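Local coordinates for phosphoserine aminotransferase (Bacillus alcalophilus, PDB 1W23), which catalyses the reversible, pyridoxal-phosphate-dependent conversion of 3-phosphohydroxypyruvate to phosphoserine with glutamate as amino donor, and acts likewise on phosphohydroxythreonine, at residues Ala167-Ser179 with Gln186-Leu198. Residues are numbered along the deposited sequence; the frame is centred on the assembly and turned at random. Where two conformers were deposited one is given.
Sequences APLIADMSSDILS and QFGMIYAGAQKNL. With PLP (pyridoxal-5'-phosphate), chain J.
Tyr191 holds CG between its backbone N and carbonyl carbon (chi1 60°), which swings the phenol across to strand 169-172, where Asp172 CA stands 3.9 Å from the ring centroid in a CH-pi contact. Asp172 turns CG away from its own N (chi1 175°), carrying the carboxylate past the ring, nearly parallel to it, until OD2 is 2.7 Å from PLP N1. The other oxygen, OD1, is gripped twice by Ser174: the backbone N closes an Asx turn, and OG bonds from 2.7 Å on the syn lone pair of OD1. Ser174 thus has two roles: it helps fix the rotation of the carboxylate and packs CB on the pyridine ring. From the other segment Lys196 NZ lies 1.7 Å from PLP C4A, a bonding distance too long for the C=N of an internal aldimine, so the link's nature is doubtful; Gln195 NE2 bonds to phosphate oxygen O3P.

This is cofactor binding at the C-terminal ends of parallel strands, as in other fold-type I aminotransferases. The two strands run 8° apart, laced by alternating backbone bonds that finish with Met173 N to Tyr191 O at 2.8 Å. On the face opposite Tyr191, the extended Met173 side chain lays CE over one face of the Phe187 ring, 3.8 Å from its centroid. Ile177 CG2 meets Ala192 CB at 3.6 Å, and Asn197 ND2 binds Ile177 O at 2.9 Å, while Asn197 OD1 accepts from the backbone N of Asn339. A water accepts from Asn197 N and lies within hydrogen-bonding distance of Ser174 O and Gly193 O.

Strand 142-148 flanks 169-172 on its other side, with Tyr191 OH hydrogen-bonded to NE2 of its His146; strand 204-209 runs antiparallel beside 189-193, while Phe80 of helix 75-87 packs against both Asp172 and Tyr191.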
ATOM      1  N   ALA A 167      -8.419  19.642 -23.550  1.00 15.97           N
ATOM      2  CA  ALA A 167      -8.686  18.806 -22.377  1.00 14.21           C
ATOM      3  C   ALA A 167      -7.335  18.444 -21.773  1.00 13.71           C
ATOM      4  O   ALA A 167      -6.323  18.495 -22.499  1.00 14.47           O
ATOM      5  CB  ALA A 167      -9.419  17.545 -22.837  1.00 15.72           C
ATOM      6  N   PRO A 168      -7.234  18.069 -20.519  1.00 13.12           N
ATOM      7  CA  PRO A 168      -5.958  17.660 -19.986  1.00 13.25           C
ATOM      8  C   PRO A 168      -5.470  16.338 -20.529  1.00 12.38           C
ATOM      9  O   PRO A 168      -6.230  15.400 -20.713  1.00 13.23           O
ATOM     10  CB  PRO A 168      -6.297  17.526 -18.478  1.00 14.93           C
ATOM     11  CG  PRO A 168      -7.764  17.279 -18.398  1.00 16.25           C
ATOM     12  CD  PRO A 168      -8.343  18.133 -19.516  1.00 15.34           C
ATOM     13  N   LEU A 169      -4.162  16.283 -20.754  1.00 12.43           N
ATOM     14  CA  LEU A 169      -3.466  15.060 -21.113  1.00 11.64           C
ATOM     15  C   LEU A 169      -3.085  14.309 -19.826  1.00 10.92           C
ATOM     16  O   LEU A 169      -2.480  14.926 -18.919  1.00 12.06           O
ATOM     17  CB  LEU A 169      -2.246  15.378 -21.953  1.00 12.09           C
ATOM     18  CG  LEU A 169      -1.404  14.180 -22.443  1.00 12.40           C
ATOM     19  CD1 LEU A 169      -2.188  13.302 -23.389  1.00 14.23           C
ATOM     20  CD2 LEU A 169      -0.104  14.672 -23.118  1.00 13.23           C
ATOM     21  N   ILE A 170      -3.434  13.042 -19.760  1.00 10.49           N
ATOM     22  CA  ILE A 170      -3.194  12.196 -18.570  1.00 10.76           C
ATOM     23  C   ILE A 170      -2.384  11.007 -19.009  1.00  9.59           C
ATOM     24  O   ILE A 170      -2.688  10.425 -20.086  1.00 10.37           O
ATOM     25  CB  ILE A 170      -4.528  11.702 -17.966  1.00 14.14           C
ATOM     26  CG1 ILE A 170      -5.464  12.891 -17.935  0.60 18.31           C
ATOM     27  CG2 ILE A 170      -4.263  10.926 -16.683  1.00 12.30           C
ATOM     28  CD1 ILE A 170      -5.843  13.488 -16.653  0.60 17.29           C
ATOM     29  N   ALA A 171      -1.361  10.652 -18.230  1.00  9.84           N
ATOM     30  CA  ALA A 171      -0.523   9.520 -18.643  1.00  9.85           C
ATOM     31  C   ALA A 171      -0.234   8.549 -17.506  1.00  8.98           C
ATOM     32  O   ALA A 171       0.189   8.938 -16.405  1.00  9.70           O
ATOM     33  CB  ALA A 171       0.824  10.050 -19.163  1.00 10.90           C
ATOM     34  N   ASP A 172      -0.402   7.278 -17.828  1.00  8.82           N
ATOM     35  CA  ASP A 172       0.077   6.153 -17.032  1.00  8.36           C
ATOM     36  C   ASP A 172       1.536   5.942 -17.440  1.00  8.46           C
ATOM     37  O   ASP A 172       1.850   5.385 -18.499  1.00  8.72           O
ATOM     38  CB  ASP A 172      -0.731   4.888 -17.342  1.00  8.65           C
ATOM     39  CG  ASP A 172      -0.233   3.640 -16.645  1.00  8.01           C
ATOM     40  OD1 ASP A 172       0.783   3.712 -15.880  1.00  8.46           O
ATOM     41  OD2 ASP A 172      -0.864   2.588 -16.871  1.00  8.83           O
ATOM     42  N   MET A 173       2.435   6.440 -16.581  1.00  8.38           N
ATOM     43  CA  MET A 173       3.885   6.363 -16.785  1.00  8.94           C
ATOM     44  C   MET A 173       4.514   5.313 -15.885  1.00  8.21           C
ATOM     45  O   MET A 173       5.726   5.389 -15.584  1.00  8.86           O
ATOM     46  CB  MET A 173       4.587   7.718 -16.593  1.00  9.23           C
ATOM     47  CG  MET A 173       4.000   8.793 -17.570  1.00  9.36           C
ATOM     48  SD  MET A 173       5.072  10.241 -17.543  1.00 12.74           S
ATOM     49  CE  MET A 173       4.347  11.223 -18.867  1.00 13.02           C
ATOM     50  N   SER A 174       3.755   4.324 -15.442  1.00  8.42           N
ATOM     51  CA  SER A 174       4.264   3.325 -14.517  1.00  8.07           C
ATOM     52  C   SER A 174       5.609   2.755 -14.909  1.00  8.34           C
ATOM     53  O   SER A 174       6.489   2.628 -14.044  1.00  9.65           O
ATOM     54  CB  SER A 174       3.291   2.178 -14.386  1.00  9.13           C
ATOM     55  OG  SER A 174       2.070   2.562 -13.762  1.00  9.23           O
ATOM     56  N   SER A 175       5.818   2.388 -16.185  1.00  8.12           N
ATOM     57  CA  SER A 175       7.021   1.665 -16.541  1.00  8.37           C
ATOM     58  C   SER A 175       8.104   2.515 -17.195  1.00  9.13           C
ATOM     59  O   SER A 175       9.148   1.958 -17.570  1.00 10.25           O
ATOM     60  CB  SER A 175       6.675   0.409 -17.321  1.00  8.66           C
ATOM     61  OG  SER A 175       5.874   0.729 -18.450  1.00  8.56           O
ATOM     62  N   ASP A 176       7.966   3.846 -17.250  1.00  8.66           N
ATOM     63  CA  ASP A 176       9.073   4.687 -17.696  1.00  8.77           C
ATOM     64  C   ASP A 176       9.200   6.010 -16.968  1.00  8.69           C
ATOM     65  O   ASP A 176      10.085   6.807 -17.336  1.00  9.05           O
ATOM     66  CB  ASP A 176       9.079   4.924 -19.212  1.00  8.83           C
ATOM     67  CG  ASP A 176       8.005   5.885 -19.720  1.00  9.22           C
ATOM     68  OD1 ASP A 176       7.145   6.278 -18.880  1.00  9.40           O
ATOM     69  OD2 ASP A 176       8.046   6.202 -20.936  1.00 10.13           O
ATOM     70  N   ILE A 177       8.479   6.256 -15.897  1.00  8.76           N
ATOM     71  CA  ILE A 177       8.648   7.549 -15.189  1.00  9.05           C
ATOM     72  C   ILE A 177      10.090   7.693 -14.684  1.00  8.72           C
ATOM     73  O   ILE A 177      10.681   6.793 -14.126  1.00  9.03           O
ATOM     74  CB  ILE A 177       7.656   7.657 -14.024  1.00  9.72           C
ATOM     75  CG1 ILE A 177       7.651   9.049 -13.421  0.55 10.92           C
ATOM     76  CG2 ILE A 177       7.849   6.537 -12.986  1.00 10.48           C
ATOM     77  CD1 ILE A 177       6.485   9.362 -12.501  0.55 11.82           C
ATOM     78  N   LEU A 178      10.620   8.891 -14.883  1.00  9.22           N
ATOM     79  CA  LEU A 178      11.978   9.238 -14.398  1.00  9.39           C
ATOM     80  C   LEU A 178      13.055   8.321 -14.932  1.00  9.01           C
ATOM     81  O   LEU A 178      14.088   8.093 -14.330  1.00  9.68           O
ATOM     82  CB  LEU A 178      12.010   9.383 -12.874  1.00 10.34           C
ATOM     83  CG  LEU A 178      13.176  10.097 -12.238  1.00 17.00           C
ATOM     84  CD1 LEU A 178      13.769  11.232 -13.010  1.00 13.32           C
ATOM     85  CD2 LEU A 178      12.801  10.522 -10.802  1.00 16.77           C
ATOM     86  N   SER A 179      12.847   7.916 -16.212  1.00  9.40           N
ATOM     87  CA  SER A 179      13.892   7.262 -17.003  1.00  9.41           C
ATOM     88  C   SER A 179      14.583   8.213 -17.987  1.00  9.32           C
ATOM     89  O   SER A 179      15.504   7.797 -18.681  1.00  9.67           O
ATOM     90  CB  SER A 179      13.303   6.093 -17.781  1.00  9.74           C
ATOM     91  OG  SER A 179      12.332   6.521 -18.716  1.00  9.99           O
ATOM     92  N   GLN A 186       3.195  19.544 -20.042  1.00 12.68           N
ATOM     93  CA  GLN A 186       2.321  19.012 -21.091  1.00 12.75           C
ATOM     94  C   GLN A 186       1.126  18.280 -20.520  1.00 12.71           C
ATOM     95  O   GLN A 186       0.176  17.952 -21.296  1.00 13.83           O
ATOM     96  CB  GLN A 186       3.123  18.053 -22.006  1.00 13.17           C
ATOM     97  CG  GLN A 186       4.189  18.684 -22.857  1.00 15.48           C
ATOM     98  CD  GLN A 186       4.784  17.772 -23.939  1.00 20.02           C
ATOM     99  OE1 GLN A 186       5.628  16.923 -23.715  1.00 27.26           O
ATOM    100  NE2 GLN A 186       4.303  17.916 -25.172  1.00 30.84           N
ATOM    101  N   PHE A 187       1.135  17.920 -19.231  1.00 11.51           N
ATOM    102  CA  PHE A 187       0.175  17.007 -18.631  1.00 11.57           C
ATOM    103  C   PHE A 187      -0.678  17.677 -17.571  1.00 11.95           C
ATOM    104  O   PHE A 187      -0.187  18.500 -16.789  1.00 13.67           O
ATOM    105  CB  PHE A 187       0.930  15.850 -17.946  1.00 11.40           C
ATOM    106  CG  PHE A 187       1.731  15.042 -18.971  1.00 11.88           C
ATOM    107  CD1 PHE A 187       3.041  15.376 -19.285  1.00 13.25           C
ATOM    108  CD2 PHE A 187       1.179  13.965 -19.637  1.00 13.38           C
ATOM    109  CE1 PHE A 187       3.744  14.656 -20.248  1.00 15.60           C
ATOM    110  CE2 PHE A 187       1.849  13.276 -20.596  1.00 15.63           C
ATOM    111  CZ  PHE A 187       3.145  13.609 -20.921  1.00 17.01           C
ATOM    112  N   GLY A 188      -1.915  17.233 -17.474  1.00 11.40           N
ATOM    113  CA  GLY A 188      -2.723  17.526 -16.313  1.00 12.36           C
ATOM    114  C   GLY A 188      -2.474  16.614 -15.131  1.00 11.59           C
ATOM    115  O   GLY A 188      -2.611  17.017 -13.973  1.00 12.37           O
ATOM    116  N   MET A 189      -2.125  15.360 -15.448  1.00 11.65           N
ATOM    117  CA  MET A 189      -1.847  14.370 -14.401  1.00 10.89           C
ATOM    118  C   MET A 189      -0.954  13.295 -14.967  1.00 10.84           C
ATOM    119  O   MET A 189      -1.159  12.839 -16.129  1.00 11.85           O
ATOM    120  CB  MET A 189      -3.165  13.815 -13.872  0.60 11.88           C
ATOM    121  CG  MET A 189      -2.968  12.822 -12.747  0.60 14.03           C
ATOM    122  SD  MET A 189      -4.512  12.263 -12.017  0.60 19.34           S
ATOM    123  CE  MET A 189      -4.264  10.506 -12.367  0.60 29.29           C
ATOM    124  N   ILE A 190      -0.018  12.831 -14.180  1.00 10.41           N
ATOM    125  CA  ILE A 190       0.846  11.674 -14.443  1.00 10.58           C
ATOM    126  C   ILE A 190       0.742  10.737 -13.260  1.00 10.19           C
ATOM    127  O   ILE A 190       0.749  11.206 -12.112  1.00 11.32           O
ATOM    128  CB  ILE A 190       2.307  12.145 -14.586  1.00 12.26           C
ATOM    129  CG1 ILE A 190       2.496  13.019 -15.819  1.00 13.25           C
ATOM    130  CG2 ILE A 190       3.249  10.992 -14.496  1.00 13.31           C
ATOM    131  CD1 ILE A 190       3.762  13.795 -15.803  1.00 16.89           C
ATOM    132  N   TYR A 191       0.623   9.432 -13.489  1.00  9.76           N
ATOM    133  CA  TYR A 191       0.652   8.500 -12.378  1.00  9.11           C
ATOM    134  C   TYR A 191       1.543   7.318 -12.715  1.00  9.04           C
ATOM    135  O   TYR A 191       1.769   6.944 -13.883  1.00  9.50           O
ATOM    136  CB  TYR A 191      -0.736   8.027 -11.984  1.00 10.03           C
ATOM    137  CG  TYR A 191      -1.527   7.309 -13.016  1.00  9.32           C
ATOM    138  CD1 TYR A 191      -1.615   5.930 -13.063  1.00  9.72           C
ATOM    139  CD2 TYR A 191      -2.285   7.995 -13.990  1.00 10.76           C
ATOM    140  CE1 TYR A 191      -2.358   5.235 -14.003  1.00  9.10           C
ATOM    141  CE2 TYR A 191      -3.047   7.318 -14.920  1.00 10.55           C
ATOM    142  CZ  TYR A 191      -3.076   5.936 -14.937  1.00  9.36           C
ATOM    143  OH  TYR A 191      -3.863   5.229 -15.832  1.00  9.61           O
ATOM    144  N   ALA A 192       2.047   6.668 -11.646  1.00  8.71           N
ATOM    145  CA  ALA A 192       2.946   5.545 -11.813  1.00  8.42           C
ATOM    146  C   ALA A 192       2.999   4.747 -10.512  1.00  8.25           C
ATOM    147  O   ALA A 192       3.329   5.303  -9.464  1.00  8.84           O
ATOM    148  CB  ALA A 192       4.395   6.022 -12.056  1.00  9.80           C
ATOM    149  N   GLY A 193       2.730   3.445 -10.583  1.00  9.04           N
ATOM    150  CA  GLY A 193       3.142   2.571  -9.471  1.00  9.25           C
ATOM    151  C   GLY A 193       4.633   2.683  -9.298  1.00  8.76           C
ATOM    152  O   GLY A 193       5.381   2.763 -10.284  1.00 10.26           O
ATOM    153  N   ALA A 194       5.145   2.701  -8.082  1.00  8.99           N
ATOM    154  CA  ALA A 194       6.569   2.921  -7.883  1.00  9.16           C
ATOM    155  C   ALA A 194       7.428   1.768  -8.336  1.00  8.80           C
ATOM    156  O   ALA A 194       8.627   2.020  -8.619  1.00  9.96           O
ATOM    157  CB  ALA A 194       6.871   3.217  -6.431  1.00 10.88           C
ATOM    158  N   GLN A 195       6.916   0.566  -8.399  1.00  9.24           N
ATOM    159  CA  GLN A 195       7.702  -0.684  -8.429  1.00  9.65           C
ATOM    160  C   GLN A 195       8.396  -1.010  -9.737  1.00 11.16           C
ATOM    161  O   GLN A 195       8.822  -2.151  -9.944  1.00 13.08           O
ATOM    162  CB  GLN A 195       6.815  -1.841  -8.025  1.00  9.93           C
ATOM    163  CG  GLN A 195       5.691  -2.165  -8.999  1.00 11.11           C
ATOM    164  CD  GLN A 195       4.353  -1.464  -8.726  1.00  9.37           C
ATOM    165  OE1 GLN A 195       4.276  -0.504  -7.960  1.00 10.11           O
ATOM    166  NE2 GLN A 195       3.281  -1.969  -9.368  1.00 10.20           N
ATOM    167  N   LYS A 196       8.624  -0.069 -10.637  1.00 19.71           N
ATOM    168  CA  LYS A 196       9.467  -0.267 -11.860  1.00 23.58           C
ATOM    169  C   LYS A 196      10.681   0.636 -11.800  1.00 23.29           C
ATOM    170  O   LYS A 196      11.781   0.063 -11.886  1.00 31.38           O
ATOM    171  CB  LYS A 196       8.585  -0.082 -13.092  1.00 25.56           C
ATOM    172  CG  LYS A 196       7.722  -1.247 -13.460  1.00 31.66           C
ATOM    173  CD  LYS A 196       6.207  -1.094 -13.625  1.00 37.30           C
ATOM    174  CE  LYS A 196       5.482  -2.415 -13.641  1.00 34.04           C
ATOM    175  NZ  LYS A 196       3.972  -2.420 -14.043  1.00 32.98           N
ATOM    176  N   ASN A 197      10.596   1.945 -11.679  1.00 18.78           N
ATOM    177  CA  ASN A 197      11.711   2.871 -11.664  1.00 21.84           C
ATOM    178  C   ASN A 197      11.890   3.696 -10.420  1.00 20.01           C
ATOM    179  O   ASN A 197      12.879   4.460 -10.346  1.00 27.83           O
ATOM    180  CB  ASN A 197      11.555   3.907 -12.779  1.00 21.45           C
ATOM    181  CG  ASN A 197      12.243   3.480 -13.995  1.00 11.92           C
ATOM    182  OD1 ASN A 197      13.091   2.587 -14.050  1.00 13.75           O
ATOM    183  ND2 ASN A 197      11.905   4.302 -14.945  1.00 25.38           N
ATOM    184  N   LEU A 198      10.941   3.529  -9.464  1.00 17.89           N
ATOM    185  CA  LEU A 198      11.054   4.423  -8.345  1.00 20.95           C
ATOM    186  C   LEU A 198      11.267   3.778  -7.004  1.00 21.18           C
ATOM    187  O   LEU A 198      11.691   4.459  -6.081  1.00 22.58           O
ATOM    188  CB  LEU A 198       9.847   5.326  -8.297  1.00 17.58           C
ATOM    189  CG  LEU A 198       9.589   6.155  -9.544  1.00 19.28           C
ATOM    190  CD1 LEU A 198       8.342   7.011  -9.325  1.00 23.99           C
ATOM    191  CD2 LEU A 198      10.804   7.002  -9.895  1.00 29.66           C
TER
HETATM  192  N1  PLP J1367       0.203   0.326 -15.916  1.00  8.51           N
HETATM  193  C2  PLP J1367       1.423  -0.094 -16.418  1.00  8.34           C
HETATM  194  C2A PLP J1367       1.938   0.626 -17.609  1.00 10.14           C
HETATM  195  C3  PLP J1367       2.101  -1.132 -15.799  1.00  9.86           C
HETATM  196  O3  PLP J1367       3.270  -1.514 -16.261  1.00 11.51           O
HETATM  197  C4  PLP J1367       1.521  -1.784 -14.650  1.00 10.95           C
HETATM  198  C4A PLP J1367       2.295  -2.848 -13.959  1.00 21.32           C
HETATM  199  C5  PLP J1367       0.287  -1.314 -14.168  1.00  9.55           C
HETATM  200  C6  PLP J1367      -0.353  -0.282 -14.834  1.00  8.90           C
HETATM  201  C5A PLP J1367      -0.415  -1.940 -12.998  1.00 11.59           C
HETATM  202  O4P PLP J1367       0.207  -1.444 -11.756  1.00  9.59           O
HETATM  203  P   PLP J1367      -0.312  -2.029 -10.323  1.00  8.60           P
HETATM  204  O1P PLP J1367      -0.029  -3.500 -10.333  1.00  8.88           O
HETATM  205  O2P PLP J1367      -1.801  -1.729 -10.238  1.00  9.14           O
HETATM  206  O3P PLP J1367       0.508  -1.195  -9.351  1.00 10.00           O
HETATM  207  O   HOH W   1      -2.508  18.723 -20.502  1.00 16.74           O
HETATM  208  O   HOH W   2       7.802   3.109 -11.643  1.00 10.91           O